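Local atomic coordinates of acetoin utilization protein AcuB, putative (Vibrio cholerae, PDB entry 2O16), a protein that is of unknown function but carries a pair of CBS domains, a module that in many relatives binds adenosine nucleotides and regulates a partner protein or domain. Residues Leu48-Ala60 / Pro79-Val91. Numbering follows the deposited sequence.
With PO4 (phosphate ion), chain E.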
# COMPACT_ATOMS: atom_id res chain seq x y z
N LEU A 48 5.99 -7.14 -7.31
CA LEU A 48 4.68 -6.55 -7.12
C LEU A 48 3.84 -6.84 -8.34
O LEU A 48 4.27 -6.56 -9.47
CB LEU A 48 4.82 -5.04 -6.91
CG LEU A 48 3.50 -4.26 -6.87
CD1 LEU A 48 2.78 -4.69 -5.57
CD2 LEU A 48 3.76 -2.74 -6.91
N LEU A 49 2.67 -7.41 -8.13
CA LEU A 49 1.73 -7.66 -9.22
C LEU A 49 0.53 -6.71 -9.16
O LEU A 49 -0.09 -6.46 -10.17
CB LEU A 49 1.18 -9.08 -9.13
CG LEU A 49 2.24 -10.19 -9.18
CD1 LEU A 49 1.59 -11.57 -9.01
CD2 LEU A 49 2.99 -10.10 -10.50
N GLY A 50 0.20 -6.23 -7.97
CA GLY A 50 -0.97 -5.33 -7.78
C GLY A 50 -1.20 -5.10 -6.29
O GLY A 50 -0.37 -5.47 -5.47
N ILE A 51 -2.32 -4.47 -5.93
CA ILE A 51 -2.61 -4.19 -4.55
C ILE A 51 -4.14 -4.13 -4.38
O ILE A 51 -4.85 -3.68 -5.28
CB ILE A 51 -1.86 -2.90 -4.07
CG1 ILE A 51 -2.23 -2.52 -2.63
CG2 ILE A 51 -2.06 -1.73 -5.04
CD1 ILE A 51 -1.23 -1.58 -2.01
N VAL A 52 -4.64 -4.65 -3.26
CA VAL A 52 -6.08 -4.57 -2.99
C VAL A 52 -6.31 -3.72 -1.73
O VAL A 52 -5.56 -3.84 -0.76
CB VAL A 52 -6.73 -6.00 -2.83
CG1 VAL A 52 -6.71 -6.75 -4.18
CG2 VAL A 52 -6.00 -6.82 -1.72
N SER A 53 -7.29 -2.83 -1.80
CA SER A 53 -7.63 -1.98 -0.65
C SER A 53 -8.92 -2.51 -0.04
O SER A 53 -9.63 -3.30 -0.65
CB SER A 53 -7.84 -0.53 -1.10
OG SER A 53 -8.94 -0.46 -2.00
N GLN A 54 -9.23 -2.04 1.17
CA GLN A 54 -10.56 -2.32 1.73
C GLN A 54 -11.65 -1.87 0.76
O GLN A 54 -12.66 -2.58 0.57
CB GLN A 54 -10.76 -1.61 3.07
CG GLN A 54 -12.16 -1.87 3.67
CD GLN A 54 -12.38 -1.02 4.91
OE1 GLN A 54 -12.71 0.16 4.82
NE2 GLN A 54 -12.15 -1.62 6.06
N ARG A 55 -11.44 -0.73 0.10
CA ARG A 55 -12.41 -0.25 -0.86
C ARG A 55 -12.63 -1.23 -2.03
O ARG A 55 -13.76 -1.42 -2.50
CB ARG A 55 -12.07 1.17 -1.37
CG ARG A 55 -13.15 1.71 -2.36
CD ARG A 55 -12.96 3.18 -2.69
NE ARG A 55 -13.86 3.64 -3.75
CZ ARG A 55 -13.95 4.89 -4.19
NH1 ARG A 55 -13.19 5.84 -3.65
NH2 ARG A 55 -14.79 5.20 -5.16
N ASP A 56 -11.56 -1.84 -2.51
CA ASP A 56 -11.66 -2.87 -3.56
C ASP A 56 -12.50 -4.05 -3.08
O ASP A 56 -13.35 -4.56 -3.82
CB ASP A 56 -10.26 -3.39 -3.96
CG ASP A 56 -9.42 -2.34 -4.68
OD1 ASP A 56 -10.01 -1.49 -5.39
OD2 ASP A 56 -8.18 -2.35 -4.53
N LEU A 57 -12.22 -4.52 -1.86
CA LEU A 57 -12.92 -5.69 -1.32
C LEU A 57 -14.38 -5.37 -1.10
O LEU A 57 -15.26 -6.17 -1.45
CB LEU A 57 -12.28 -6.19 -0.00
CG LEU A 57 -10.80 -6.61 -0.07
CD1 LEU A 57 -10.40 -7.36 1.19
CD2 LEU A 57 -10.50 -7.46 -1.32
N LEU A 58 -14.65 -4.18 -0.56
CA LEU A 58 -16.03 -3.76 -0.31
C LEU A 58 -16.81 -3.62 -1.61
O LEU A 58 -17.96 -4.06 -1.70
CB LEU A 58 -16.09 -2.47 0.53
CG LEU A 58 -15.65 -2.52 2.00
CD1 LEU A 58 -15.65 -1.12 2.57
CD2 LEU A 58 -16.52 -3.46 2.88
N ALA A 59 -16.19 -3.04 -2.64
CA ALA A 59 -16.85 -2.93 -3.95
C ALA A 59 -17.13 -4.29 -4.62
O ALA A 59 -18.17 -4.47 -5.26
CB ALA A 59 -16.05 -2.06 -4.88
N ALA A 60 -16.22 -5.25 -4.48
CA ALA A 60 -16.45 -6.57 -5.07
C ALA A 60 -17.58 -7.27 -4.32
O ALA A 60 -18.43 -7.92 -4.94
CB ALA A 60 -15.19 -7.41 -5.02
N PRO A 79 -10.60 -15.06 -6.73
CA PRO A 79 -9.15 -14.89 -6.63
C PRO A 79 -8.74 -13.41 -6.70
O PRO A 79 -9.39 -12.63 -7.39
CB PRO A 79 -8.61 -15.64 -7.84
CG PRO A 79 -9.70 -16.55 -8.26
CD PRO A 79 -10.98 -15.84 -7.92
N LEU A 80 -7.73 -13.04 -5.92
CA LEU A 80 -7.28 -11.64 -5.86
C LEU A 80 -6.85 -11.07 -7.21
O LEU A 80 -7.09 -9.88 -7.48
CB LEU A 80 -6.19 -11.45 -4.79
CG LEU A 80 -6.76 -11.65 -3.37
CD1 LEU A 80 -5.71 -11.95 -2.36
CD2 LEU A 80 -7.65 -10.43 -2.90
N PHE A 81 -6.25 -11.90 -8.07
CA PHE A 81 -5.93 -11.41 -9.43
C PHE A 81 -7.16 -10.86 -10.20
O PHE A 81 -7.00 -10.00 -11.10
CB PHE A 81 -5.10 -12.42 -10.26
CG PHE A 81 -5.90 -13.61 -10.80
CD1 PHE A 81 -6.74 -13.46 -11.92
CD2 PHE A 81 -5.79 -14.86 -10.21
CE1 PHE A 81 -7.47 -14.56 -12.42
CE2 PHE A 81 -6.49 -15.95 -10.69
CZ PHE A 81 -7.35 -15.80 -11.80
N GLU A 82 -8.36 -11.35 -9.87
CA GLU A 82 -9.60 -10.83 -10.48
C GLU A 82 -10.10 -9.54 -9.82
O GLU A 82 -10.90 -8.81 -10.40
CB GLU A 82 -10.73 -11.88 -10.45
CG GLU A 82 -10.42 -13.06 -11.35
CD GLU A 82 -11.55 -14.05 -11.52
OE1 GLU A 82 -12.58 -13.95 -10.81
OE2 GLU A 82 -11.40 -14.95 -12.38
N VAL A 83 -9.67 -9.29 -8.58
CA VAL A 83 -10.14 -8.11 -7.85
C VAL A 83 -9.17 -6.93 -8.03
O VAL A 83 -9.60 -5.76 -8.14
CB VAL A 83 -10.33 -8.44 -6.34
CG1 VAL A 83 -10.73 -7.19 -5.54
CG2 VAL A 83 -11.40 -9.58 -6.15
N MET A 84 -7.87 -7.21 -8.07
CA MET A 84 -6.90 -6.11 -8.08
C MET A 84 -6.95 -5.34 -9.43
O MET A 84 -7.17 -5.93 -10.51
CB MET A 84 -5.49 -6.64 -7.81
CG MET A 84 -4.91 -7.46 -8.94
SD MET A 84 -3.50 -8.41 -8.36
CE MET A 84 -2.80 -9.02 -9.90
N HIS A 85 -6.74 -4.03 -9.33
CA HIS A 85 -6.67 -3.15 -10.49
C HIS A 85 -5.47 -3.50 -11.34
O HIS A 85 -4.40 -3.79 -10.79
CB HIS A 85 -6.57 -1.70 -10.02
CG HIS A 85 -7.89 -1.13 -9.62
ND1 HIS A 85 -9.00 -1.19 -10.44
CD2 HIS A 85 -8.30 -0.51 -8.48
CE1 HIS A 85 -10.03 -0.62 -9.83
NE2 HIS A 85 -9.63 -0.20 -8.64
N THR A 86 -5.65 -3.47 -12.66
CA THR A 86 -4.57 -3.79 -13.60
C THR A 86 -3.58 -2.61 -13.71
O THR A 86 -2.44 -2.80 -14.10
CB THR A 86 -5.15 -4.16 -14.99
OG1 THR A 86 -6.01 -3.11 -15.42
CG2 THR A 86 -5.99 -5.47 -14.90
N ASP A 87 -4.01 -1.40 -13.35
CA ASP A 87 -3.08 -0.27 -13.32
C ASP A 87 -2.43 -0.22 -11.93
O ASP A 87 -3.13 -0.13 -10.93
CB ASP A 87 -3.83 1.03 -13.59
CG ASP A 87 -4.59 0.98 -14.91
OD1 ASP A 87 -3.94 1.07 -15.96
OD2 ASP A 87 -5.83 0.83 -14.89
N VAL A 88 -1.10 -0.25 -11.89
CA VAL A 88 -0.39 -0.31 -10.63
C VAL A 88 0.59 0.90 -10.52
O VAL A 88 1.46 1.07 -11.39
CB VAL A 88 0.40 -1.64 -10.52
CG1 VAL A 88 1.16 -1.71 -9.15
CG2 VAL A 88 -0.53 -2.85 -10.71
N THR A 89 0.42 1.70 -9.47
CA THR A 89 1.28 2.87 -9.24
C THR A 89 2.27 2.49 -8.15
O THR A 89 1.86 1.90 -7.14
CB THR A 89 0.45 4.10 -8.83
OG1 THR A 89 -0.54 4.35 -9.83
CG2 THR A 89 1.34 5.39 -8.69
N SER A 90 3.55 2.78 -8.37
CA SER A 90 4.60 2.48 -7.38
C SER A 90 5.66 3.58 -7.42
O SER A 90 5.60 4.52 -8.28
CB SER A 90 5.24 1.11 -7.66
OG SER A 90 5.90 1.14 -8.92
N VAL A 91 6.61 3.49 -6.49
CA VAL A 91 7.71 4.46 -6.40
C VAL A 91 8.98 3.73 -5.98
O VAL A 91 8.90 2.66 -5.37
CB VAL A 91 7.36 5.60 -5.39
CG1 VAL A 91 7.34 5.07 -3.91
CG2 VAL A 91 8.32 6.81 -5.50
P PO4 E . -9.39 1.98 -4.95
O1 PO4 E . -9.09 0.83 -5.88
O2 PO4 E . -10.88 1.94 -4.67
O3 PO4 E . -8.64 1.85 -3.62
O4 PO4 E . -9.11 3.30 -5.67
O HOH W 1 -2.57 -5.68 -11.43
O HOH W 2 -3.62 -3.35 -8.27
O HOH W 3 -6.63 -2.72 -6.81
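Met-84 lies along strand 48-53, its CB, SD and CE meeting successive residues. CB packs on Val-52 CG1 at 3.8 Å and lies near Ile-51 O. With CG set between the backbone N and the carbonyl carbon (chi1 70°) and the chain extended beyond it, SD passes over Gly-50, a glycine, 4.0 Å from its CA. The methyl CE ends beside Leu-49 O and CB. Val-88 CG2 also meets Gly-50 CA, while Val-88 CG1 meets Leu-48 CD2 tip to tip at 3.6 Å.

Two waters bridge backbone to backbone: His-85 O accepts from both, one bonded also to Leu-49 O and the other to Ile-51 N. His-85 N donates to a third water, close to Ile-51 O and 2.8 Å from Asp-56 OD2. That carboxylate belongs to a capping box: Ser-53 OG accepts from Asp-56 N at 3.0 Å, and OD2 accepts from Ser-53 N. Ser-53 OG donates to phosphate O3 at 2.8 Å, and phosphate O1 lies in plane at the His-85 ring edge.

Val-83 CG1 packs on Asp-56 CB and Leu-57 CD2. The Leu-80 side chain crosses that of Val-52 at about a right angle and rests on Ala-27 of helix 24-34. Strand 48-53 pairs antiparallel with 38-42 and leads into helix 54-64; segment 79-91 runs from helix 80-83 across strand 48-53 toward strand 112-116.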